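PDB 3H20: replication protein B from Plasmid RSF1010, which makes primers on single-stranded DNA for replication of the plasmid, as the primase part of a protein that probably also nicks DNA at oriT for conjugative transfer. Local coordinates for residues P94-E99 with Q106-V111. Residues are numbered along the deposited sequence; the frame is centred on the assembly and turned at random.
Sequences PALVVE and QAWVKV
Trp108 holds CG anti to its carbonyl carbon (chi1 -67°), while Leu96 takes the less common rotamer with CG between its backbone N and carbonyl carbon (chi1 56°). As a directly paired couple they leave the same face of the sheet, and these rotamers lay the leucine alongside the indole. Leu96 meets the pyrrole side of the indole obliquely: its CD1 comes to 3.5 Å from Trp108 CD1, and its CD2 packs 3.6 Å from Trp108 CB. Met17 of helix 6-17 touches both residues. The backbones beneath form an antiparallel hairpin, 96-99 with 104-110, which supplies the two inner strands of a four-stranded sheet in the primase domain. Leu96 with Trp108 and Val98 with Gln106 are hydrogen-bonded pairs, and Val97 with Ala107 between them is a non-hydrogen-bonded one. The Val98–Gln106 pair is closed by two nearly straight bonds, Val98 N to Gln106 O at 2.9 Å and Gln106 N to Val98 O at 2.8 Å. At the start of 96-99 a classic beta bulge sets Ala95 and Leu96 both against Trp108. Ala95 N donates to Trp108 O over 2.7 Å, nearly along the C=O axis although the bond is bent at the hydrogen (142°), whereas the bond from Leu96 N to the same oxygen is weak. Trp108 N returns a bond to Leu96 O. On the sheet face of Val97 and Ala107, Pro94 CB rests 4.0 Å from Ala107 CB, and Leu84 of helix 81-89 touches both Pro94 and Val97. Gln106 shares the other face with Trp108, and its side chain lies about 4 Å from the bound diphosphate at the nearest atoms; NE2 donates to Asp77 OD1, and OE1 accepts from the backbone N of Arg145, a residue of the diphosphate pocket.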
loop_
_atom_site.group_PDB
_atom_site.type_symbol
_atom_site.label_atom_id
_atom_site.label_comp_id
_atom_site.label_asym_id
_atom_site.label_seq_id
_atom_site.Cartn_x
_atom_site.Cartn_y
_atom_site.Cartn_z
ATOM N N PRO A 94 -11.354 -13.923 19.112
ATOM C CA PRO A 94 -11.811 -14.163 17.739
ATOM C C PRO A 94 -13.332 -14.251 17.656
ATOM O O PRO A 94 -13.965 -14.828 18.541
ATOM C CB PRO A 94 -11.186 -15.517 17.398
ATOM C CG PRO A 94 -9.964 -15.583 18.243
ATOM C CD PRO A 94 -10.310 -14.877 19.523
ATOM N N ALA A 95 -13.905 -13.684 16.601
ATOM C CA ALA A 95 -15.305 -13.923 16.269
ATOM C C ALA A 95 -15.491 -15.286 15.612
ATOM O O ALA A 95 -16.558 -15.894 15.711
ATOM C CB ALA A 95 -15.831 -12.818 15.364
ATOM N N LEU A 96 -14.448 -15.760 14.939
ATOM C CA LEU A 96 -14.380 -17.154 14.514
ATOM C C LEU A 96 -12.938 -17.584 14.265
ATOM O O LEU A 96 -12.073 -16.754 13.983
ATOM C CB LEU A 96 -15.219 -17.371 13.254
ATOM C CG LEU A 96 -14.884 -16.483 12.054
ATOM C CD1 LEU A 96 -15.043 -17.254 10.753
ATOM C CD2 LEU A 96 -15.751 -15.234 12.052
ATOM N N VAL A 97 -12.687 -18.885 14.370
ATOM C CA VAL A 97 -11.354 -19.437 14.097
ATOM C C VAL A 97 -11.479 -20.551 13.060
ATOM O O VAL A 97 -12.340 -21.427 13.179
ATOM C CB VAL A 97 -10.694 -20.003 15.394
ATOM C CG1 VAL A 97 -9.315 -20.649 15.100
ATOM C CG2 VAL A 97 -10.534 -18.904 16.452
ATOM N N VAL A 98 -10.601 -20.509 12.055
ATOM C CA VAL A 98 -10.548 -21.505 10.996
ATOM C C VAL A 98 -9.156 -22.157 10.975
ATOM O O VAL A 98 -8.129 -21.464 10.964
ATOM C CB VAL A 98 -10.902 -20.858 9.621
ATOM C CG1 VAL A 98 -10.540 -21.779 8.449
ATOM C CG2 VAL A 98 -12.411 -20.470 9.559
ATOM N N GLU A 99 -9.126 -23.487 11.002
ATOM C CA GLU A 99 -7.876 -24.237 10.849
ATOM C C GLU A 99 -7.671 -24.515 9.358
ATOM O O GLU A 99 -8.443 -25.251 8.744
ATOM C CB GLU A 99 -7.921 -25.541 11.649
ATOM C CG GLU A 99 -6.565 -26.301 11.735
ATOM C CD GLU A 99 -6.540 -27.357 12.849
ATOM O OE1 GLU A 99 -7.626 -27.750 13.330
ATOM O OE2 GLU A 99 -5.433 -27.813 13.237
ATOM N N GLN A 106 -6.446 -19.282 11.123
ATOM C CA GLN A 106 -6.869 -17.917 10.824
ATOM C C GLN A 106 -7.911 -17.502 11.844
ATOM O O GLN A 106 -8.746 -18.321 12.263
ATOM C CB GLN A 106 -7.537 -17.858 9.431
ATOM C CG GLN A 106 -6.544 -17.865 8.301
ATOM C CD GLN A 106 -7.178 -17.913 6.930
ATOM O OE1 GLN A 106 -8.381 -18.149 6.782
ATOM N NE2 GLN A 106 -6.364 -17.696 5.913
ATOM N N ALA A 107 -7.890 -16.232 12.235
ATOM C CA ALA A 107 -8.963 -15.687 13.070
ATOM C C ALA A 107 -9.569 -14.441 12.422
ATOM O O ALA A 107 -8.848 -13.641 11.825
ATOM C CB ALA A 107 -8.432 -15.358 14.475
ATOM N N TRP A 108 -10.887 -14.286 12.529
ATOM C CA TRP A 108 -11.540 -13.029 12.206
ATOM C C TRP A 108 -11.905 -12.379 13.536
ATOM O O TRP A 108 -12.572 -12.993 14.366
ATOM C CB TRP A 108 -12.815 -13.247 11.381
ATOM C CG TRP A 108 -12.589 -13.801 9.966
ATOM C CD1 TRP A 108 -12.527 -15.111 9.605
ATOM C CD2 TRP A 108 -12.449 -13.046 8.753
ATOM N NE1 TRP A 108 -12.332 -15.230 8.245
ATOM C CE2 TRP A 108 -12.294 -13.978 7.695
ATOM C CE3 TRP A 108 -12.437 -11.680 8.455
ATOM C CZ2 TRP A 108 -12.130 -13.585 6.364
ATOM C CZ3 TRP A 108 -12.262 -11.290 7.127
ATOM C CH2 TRP A 108 -12.106 -12.242 6.103
ATOM N N VAL A 109 -11.441 -11.151 13.749
ATOM C CA VAL A 109 -11.744 -10.402 14.982
ATOM C C VAL A 109 -12.751 -9.297 14.635
ATOM O O VAL A 109 -12.498 -8.491 13.725
ATOM C CB VAL A 109 -10.460 -9.774 15.590
ATOM C CG1 VAL A 109 -10.767 -8.951 16.867
ATOM C CG2 VAL A 109 -9.392 -10.843 15.875
ATOM N N LYS A 110 -13.879 -9.271 15.356
ATOM C CA LYS A 110 -14.900 -8.244 15.195
ATOM C C LYS A 110 -14.595 -7.105 16.168
ATOM O O LYS A 110 -14.645 -7.290 17.393
ATOM C CB LYS A 110 -16.309 -8.798 15.474
ATOM C CG LYS A 110 -17.437 -7.747 15.269
ATOM C CD LYS A 110 -18.840 -8.317 15.454
ATOM C CE LYS A 110 -19.881 -7.185 15.308
ATOM N NZ LYS A 110 -21.297 -7.666 15.324
ATOM N N VAL A 111 -14.267 -5.932 15.622
ATOM C CA VAL A 111 -13.936 -4.773 16.465
ATOM C C VAL A 111 -15.098 -3.800 16.691
ATOM O O VAL A 111 -15.057 -2.995 17.619
ATOM C CB VAL A 111 -12.699 -4.005 15.916
ATOM C CG1 VAL A 111 -11.463 -4.906 15.956
ATOM C CG2 VAL A 111 -12.963 -3.472 14.494
#